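Local coordinates for uncharacterized protein MJ1062 (Methanocaldococcus jannaschii, PDB 3EO4) that is uncharacterised, this C-terminal piece being a GNAT-type acetyltransferase domain that probably transfers acyl groups, in a longer protein also assigned hexosyltransferase activity, at residues Asp21-Leu26 and Ile75-Ser80; Tyr53-Ser58 and Arg62-Ile67. One frame throughout, in Å; residues are numbered along the deposited sequence.

Contact 1: Asp21-Leu26 and Ile75-Ser80; sequences DNDLEL and IRKVGS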
loop_
_atom_site.group_PDB
_atom_site.type_symbol
_atom_site.label_atom_id
_atom_site.label_comp_id
_atom_site.label_asym_id
_atom_site.label_seq_id
_atom_site.Cartn_x
_atom_site.Cartn_y
_atom_site.Cartn_z
ATOM N N ASP A 21 6.348 13.473 -3.216
ATOM C CA ASP A 21 6.381 13.236 -1.756
ATOM C C ASP A 21 5.134 12.544 -1.272
ATOM O O ASP A 21 5.162 11.715 -0.367
ATOM C CB ASP A 21 6.470 14.566 -0.999
ATOM C CG ASP A 21 7.887 15.047 -0.826
ATOM O OD1 ASP A 21 8.787 14.427 -1.421
ATOM O OD2 ASP A 21 8.107 16.039 -0.096
ATOM N N ASN A 22 4.014 12.957 -1.853
ATOM C CA ASN A 22 2.690 12.457 -1.469
ATOM C C ASN A 22 2.463 10.969 -1.767
ATOM O O ASN A 22 1.577 10.343 -1.175
ATOM C CB ASN A 22 1.594 13.308 -2.123
ATOM C CG ASN A 22 1.660 14.770 -1.699
ATOM O OD1 ASN A 22 1.624 15.096 -0.503
ATOM N ND2 ASN A 22 1.774 15.670 -2.684
ATOM N N ASP A 23 3.263 10.408 -2.672
ATOM C CA ASP A 23 3.125 9.013 -3.114
ATOM C C ASP A 23 3.929 8.070 -2.236
ATOM O O ASP A 23 3.857 6.855 -2.402
ATOM C CB ASP A 23 3.616 8.856 -4.565
ATOM C CG ASP A 23 2.794 9.683 -5.580
ATOM O OD1 ASP A 23 3.390 10.391 -6.434
ATOM O OD2 ASP A 23 1.560 9.635 -5.518
ATOM N N LEU A 24 4.679 8.637 -1.297
ATOM C CA LEU A 24 5.722 7.892 -0.579
ATOM C C LEU A 24 5.171 6.768 0.282
ATOM O O LEU A 24 5.749 5.668 0.322
ATOM C CB LEU A 24 6.593 8.824 0.254
ATOM C CG LEU A 24 7.722 9.588 -0.450
ATOM C CD1 LEU A 24 8.453 10.472 0.546
ATOM C CD2 LEU A 24 8.718 8.651 -1.123
ATOM N N GLU A 25 4.047 7.049 0.945
ATOM C CA GLU A 25 3.392 6.081 1.839
ATOM C C GLU A 25 2.780 4.950 1.044
ATOM O O GLU A 25 2.794 3.828 1.488
ATOM C CB GLU A 25 2.329 6.726 2.749
ATOM C CG GLU A 25 2.817 7.933 3.611
ATOM C CD GLU A 25 2.553 9.281 2.914
ATOM O OE1 GLU A 25 2.937 9.447 1.733
ATOM O OE2 GLU A 25 1.934 10.176 3.530
ATOM N N LEU A 26 2.215 5.263 -0.122
ATOM C CA LEU A 26 1.631 4.243 -0.978
ATOM C C LEU A 26 2.731 3.332 -1.537
ATOM O O LEU A 26 2.607 2.107 -1.490
ATOM C CB LEU A 26 0.840 4.872 -2.114
ATOM C CG LEU A 26 0.371 3.967 -3.241
ATOM C CD1 LEU A 26 -0.508 2.861 -2.693
ATOM C CD2 LEU A 26 -0.451 4.823 -4.251
ATOM N N ILE A 75 -8.709 7.483 -13.729
ATOM C CA ILE A 75 -7.348 7.017 -13.486
ATOM C C ILE A 75 -7.086 6.657 -12.008
ATOM O O ILE A 75 -7.630 7.297 -11.117
ATOM C CB ILE A 75 -6.263 8.001 -14.056
ATOM C CG1 ILE A 75 -5.627 8.846 -12.956
ATOM C CG2 ILE A 75 -6.800 8.928 -15.158
ATOM C CD1 ILE A 75 -4.377 8.237 -12.507
ATOM N N ARG A 76 -6.237 5.652 -11.769
ATOM C CA ARG A 76 -5.827 5.253 -10.424
ATOM C C ARG A 76 -4.358 4.818 -10.406
ATOM O O ARG A 76 -3.814 4.456 -11.446
ATOM C CB ARG A 76 -6.739 4.133 -9.895
ATOM C CG ARG A 76 -6.318 2.691 -10.274
ATOM C CD ARG A 76 -7.330 1.699 -9.694
ATOM N NE ARG A 76 -7.082 0.301 -10.040
ATOM C CZ ARG A 76 -7.743 -0.336 -11.009
ATOM N NH1 ARG A 76 -8.655 0.309 -11.724
ATOM N NH2 ARG A 76 -7.514 -1.619 -11.256
ATOM N N LYS A 77 -3.728 4.854 -9.224
ATOM C CA LYS A 77 -2.313 4.446 -9.031
ATOM C C LYS A 77 -2.160 2.956 -8.782
ATOM O O LYS A 77 -2.738 2.419 -7.831
ATOM C CB LYS A 77 -1.719 5.178 -7.832
ATOM C CG LYS A 77 -1.249 6.598 -8.112
ATOM C CD LYS A 77 -2.156 7.679 -7.604
ATOM C CE LYS A 77 -2.453 7.582 -6.100
ATOM N NZ LYS A 77 -1.203 7.674 -5.341
ATOM N N VAL A 78 -1.350 2.276 -9.594
ATOM C CA VAL A 78 -1.341 0.819 -9.549
ATOM C C VAL A 78 0.035 0.230 -9.366
ATOM O O VAL A 78 0.139 -0.963 -9.105
ATOM C CB VAL A 78 -1.994 0.150 -10.810
ATOM C CG1 VAL A 78 -3.477 0.538 -10.974
ATOM C CG2 VAL A 78 -1.202 0.480 -12.072
ATOM N N GLY A 79 1.087 1.034 -9.558
ATOM C CA GLY A 79 2.448 0.534 -9.377
ATOM C C GLY A 79 3.483 1.622 -9.513
ATOM O O GLY A 79 3.153 2.822 -9.550
ATOM N N SER A 80 4.748 1.208 -9.601
ATOM C CA SER A 80 5.823 2.137 -9.820
ATOM C C SER A 80 6.860 1.552 -10.764
ATOM O O SER A 80 7.150 0.347 -10.712
ATOM C CB SER A 80 6.480 2.493 -8.506
ATOM O OG SER A 80 7.487 3.479 -8.739
#

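Contact 2: Tyr53-Ser58 and Arg62-Ile67; sequences YSWWMS and RVDWII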
loop_
_atom_site.group_PDB
_atom_site.type_symbol
_atom_site.label_atom_id
_atom_site.label_comp_id
_atom_site.label_asym_id
_atom_site.label_seq_id
_atom_site.Cartn_x
_atom_site.Cartn_y
_atom_site.Cartn_z
ATOM N N TYR A 53 12.380 6.822 3.878
ATOM C CA TYR A 53 12.501 8.254 3.684
ATOM C C TYR A 53 13.961 8.644 3.456
ATOM O O TYR A 53 14.270 9.569 2.705
ATOM C CB TYR A 53 11.903 9.015 4.881
ATOM C CG TYR A 53 11.683 10.479 4.594
ATOM C CD1 TYR A 53 10.736 10.867 3.647
ATOM C CD2 TYR A 53 12.440 11.468 5.225
ATOM C CE1 TYR A 53 10.517 12.185 3.350
ATOM C CE2 TYR A 53 12.231 12.813 4.928
ATOM C CZ TYR A 53 11.252 13.150 3.976
ATOM O OH TYR A 53 10.981 14.449 3.623
ATOM N N SER A 54 14.866 7.917 4.097
ATOM C CA SER A 54 16.291 8.125 3.861
ATOM C C SER A 54 16.657 7.727 2.416
ATOM O O SER A 54 17.467 8.408 1.784
ATOM C CB SER A 54 17.109 7.386 4.911
ATOM O OG SER A 54 18.422 7.161 4.466
ATOM N N TRP A 55 16.032 6.671 1.875
ATOM C CA TRP A 55 16.150 6.364 0.443
ATOM C C TRP A 55 15.723 7.575 -0.395
ATOM O O TRP A 55 16.443 8.017 -1.286
ATOM C CB TRP A 55 15.330 5.116 0.052
ATOM C CG TRP A 55 15.114 4.988 -1.432
ATOM C CD1 TRP A 55 15.992 4.491 -2.336
ATOM C CD2 TRP A 55 13.935 5.383 -2.192
ATOM N NE1 TRP A 55 15.452 4.548 -3.614
ATOM C CE2 TRP A 55 14.200 5.101 -3.552
ATOM C CE3 TRP A 55 12.704 5.963 -1.853
ATOM C CZ2 TRP A 55 13.279 5.368 -4.567
ATOM C CZ3 TRP A 55 11.777 6.239 -2.872
ATOM C CH2 TRP A 55 12.069 5.940 -4.212
ATOM N N TRP A 56 14.566 8.129 -0.072
ATOM C CA TRP A 56 13.959 9.211 -0.837
ATOM C C TRP A 56 14.816 10.479 -0.857
ATOM O O TRP A 56 14.965 11.109 -1.908
ATOM C CB TRP A 56 12.563 9.496 -0.285
ATOM C CG TRP A 56 11.977 10.775 -0.730
ATOM C CD1 TRP A 56 11.880 11.924 -0.009
ATOM C CD2 TRP A 56 11.375 11.044 -1.998
ATOM N NE1 TRP A 56 11.254 12.897 -0.746
ATOM C CE2 TRP A 56 10.935 12.382 -1.975
ATOM C CE3 TRP A 56 11.161 10.282 -3.151
ATOM C CZ2 TRP A 56 10.298 12.980 -3.069
ATOM C CZ3 TRP A 56 10.521 10.886 -4.244
ATOM C CH2 TRP A 56 10.095 12.207 -4.188
HETATM N N MSE A 57 15.372 10.841 0.299
HETATM C CA MSE A 57 16.280 11.974 0.391
HETATM C C MSE A 57 17.665 11.655 -0.183
HETATM O O MSE A 57 18.466 12.558 -0.382
HETATM C CB MSE A 57 16.413 12.458 1.849
HETATM C CG MSE A 57 15.080 12.879 2.504
HETATM SE SE MSE A 57 14.207 14.404 1.567
HETATM C CE MSE A 57 15.356 15.840 2.307
ATOM N N SER A 58 17.945 10.378 -0.432
ATOM C CA SER A 58 19.252 9.952 -0.940
ATOM C C SER A 58 19.320 9.831 -2.464
ATOM O O SER A 58 20.418 9.678 -3.012
ATOM C CB SER A 58 19.636 8.596 -0.350
ATOM O OG SER A 58 20.530 8.744 0.743
ATOM N N ARG A 62 18.682 8.710 -10.798
ATOM C CA ARG A 62 17.514 7.880 -11.027
ATOM C C ARG A 62 16.282 8.735 -11.219
ATOM O O ARG A 62 16.266 9.913 -10.863
ATOM C CB ARG A 62 17.289 6.891 -9.881
ATOM C CG ARG A 62 17.034 7.510 -8.510
ATOM C CD ARG A 62 16.832 6.403 -7.456
ATOM N NE ARG A 62 15.591 5.627 -7.612
ATOM C CZ ARG A 62 15.511 4.296 -7.466
ATOM N NH1 ARG A 62 16.599 3.584 -7.204
ATOM N NH2 ARG A 62 14.344 3.668 -7.593
ATOM N N VAL A 63 15.271 8.133 -11.827
ATOM C CA VAL A 63 13.967 8.731 -11.971
ATOM C C VAL A 63 12.980 7.647 -11.529
ATOM O O VAL A 63 13.174 6.465 -11.857
ATOM C CB VAL A 63 13.701 9.130 -13.430
ATOM C CG1 VAL A 63 12.200 9.478 -13.652
ATOM C CG2 VAL A 63 14.610 10.279 -13.863
ATOM N N ASP A 64 11.962 8.041 -10.759
ATOM C CA ASP A 64 10.888 7.130 -10.377
ATOM C C ASP A 64 9.553 7.655 -10.864
ATOM O O ASP A 64 9.268 8.856 -10.773
ATOM C CB ASP A 64 10.828 6.984 -8.858
ATOM C CG ASP A 64 12.058 6.329 -8.295
ATOM O OD1 ASP A 64 12.010 5.102 -8.042
ATOM O OD2 ASP A 64 13.070 7.043 -8.106
ATOM N N TRP A 65 8.737 6.759 -11.399
ATOM C CA TRP A 65 7.390 7.126 -11.850
ATOM C C TRP A 65 6.361 6.307 -11.078
ATOM O O TRP A 65 6.641 5.207 -10.607
ATOM C CB TRP A 65 7.188 6.835 -13.339
ATOM C CG TRP A 65 7.983 7.603 -14.356
ATOM C CD1 TRP A 65 7.566 8.717 -15.054
ATOM C CD2 TRP A 65 9.286 7.267 -14.891
ATOM N NE1 TRP A 65 8.538 9.107 -15.952
ATOM C CE2 TRP A 65 9.596 8.236 -15.880
ATOM C CE3 TRP A 65 10.224 6.259 -14.614
ATOM C CZ2 TRP A 65 10.814 8.234 -16.593
ATOM C CZ3 TRP A 65 11.440 6.250 -15.332
ATOM C CH2 TRP A 65 11.722 7.233 -16.306
ATOM N N ILE A 66 5.169 6.870 -10.948
ATOM C CA ILE A 66 3.987 6.138 -10.580
ATOM C C ILE A 66 3.318 5.710 -11.885
ATOM O O ILE A 66 3.227 6.498 -12.839
ATOM C CB ILE A 66 2.986 7.062 -9.811
ATOM C CG1 ILE A 66 3.664 7.689 -8.586
ATOM C CG2 ILE A 66 1.758 6.303 -9.384
ATOM C CD1 ILE A 66 4.195 6.638 -7.589
ATOM N N ILE A 67 2.821 4.480 -11.898
ATOM C CA ILE A 67 2.061 3.936 -13.022
ATOM C C ILE A 67 0.567 4.173 -12.781
ATOM O O ILE A 67 0.025 3.758 -11.767
ATOM C CB ILE A 67 2.310 2.425 -13.165
ATOM C CG1 ILE A 67 3.822 2.128 -13.254
ATOM C CG2 ILE A 67 1.500 1.865 -14.338
ATOM C CD1 ILE A 67 4.178 0.657 -13.066
#

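Contact 1: Asp21-Leu26 and Ile75-Ser80
Leu26 and Lys77 mark the nearest approach of the two backbones, with their CA atoms 9.0 Å apart, so side chains alone bridge the gap. In this GNAT fold the contact joins the start of the first helix, 24-31, to strand 74-84 of the antiparallel sheet. Residues 21-23 form a 3-10 turn, in which Leu24 N bonds to Asp21 O, and it runs straight into the helix. Strand 75-80 carries a beta bulge, Val78 and Gly79 both lying opposite Ile67 of the neighbouring strand.

Lys77 does most of the reaching. Its chain is bent at chi2, chi3 and chi4, curling the ammonium back towards the helix start instead of extending it. NZ makes a weak hydrogen bond, part of a salt bridge, to Asp23 OD2 at 3.4 Å. Leu26 swings its CG anti to the backbone N (chi1 169°), and its CD2 methyl packs against the bent lysine, 3.8 Å from Lys77 CB and 3.9 Å from Lys77 CE. The stronger partner of Asp23 is Arg17, which pairs with OD1, so the carboxylate is shared between two basic groups. The subunit interface runs beside the contact: Glu25 OE2 forms a salt bridge with Lys77 of the second subunit, and Lys77 N of this chain is hydrogen-bonded to Glu25 OE2 of the second subunit.

Contact 2: Tyr53-Ser58 and Arg62-Ile67
Where the chain leaves helix 49-58 of this GNAT fold and a short turn leads to strand 63-71, Trp55 reaches across from the helix to meet Arg62 and Asp64. The two residues at the start of the strand make a flat ion pair, and the indole stands on it. Arg62 grips Asp64 side-on: NE bonds to Asp64 OD2 at 2.9 Å and NH2 bonds to Asp64 OD1 at 2.8 Å. Both bonds are almost straight, both use syn lone pairs, and both lie in the guanidinium plane, so the guanidinium is held against rotation. A bend at chi3 (-69°) turns the arginine head back to its neighbour two residues on.

Trp55, its CG anti to the backbone N (chi1 164°), comes edge-first over one guanidinium face, the ring and guanidinium planes 86° apart. Its NE1 sits 3.8 Å above the centre of the Arg62 guanidinium plane. Farther along the same edge, CZ2 lies 3.6 Å from Arg62 NH2 and 3.7 Å from Asp64 OD1. With an alanine in place of the arginine, the indole edge would probably lose the flat group beneath it and Asp64 its two-pronged partner, leaving the carboxylate to Arg59.

Arg59, in the turn between helix and strand, forms a further salt bridge with Asp64 OD2. A bound MES molecule, probably from the crystallisation liquor, lies about 5 Å from the Arg62 side chain. No hydrogen bond crosses, and the indole presents its edge, not its face, so this is packing rather than a cation-pi stack, its weakly positive C-H edge probably drawn to the carboxylate.

In the fold
From the N terminus the chain passes through strands 4-6 and 13-18, then enters the turn and helix start at 21-26. The 48 residues that follow, closed into a loop by contact 1, contain the rest of helix 24-31, helices 34-37 and 49-58, and strand 63-71. Contact 2 is nested inside that loop and closes a much shorter one, only three residues separating 53-58 from 62-67. The chain then turns back as strand 74-84, antiparallel to 63-71, so the strand segments of both contacts are neighbours in one sheet. Ser80 OG to Trp65 O (2.7 Å) joins them, and Lys77 packs on Ile66. Contacts 1 and 2 thus fasten two different helices to adjacent strands.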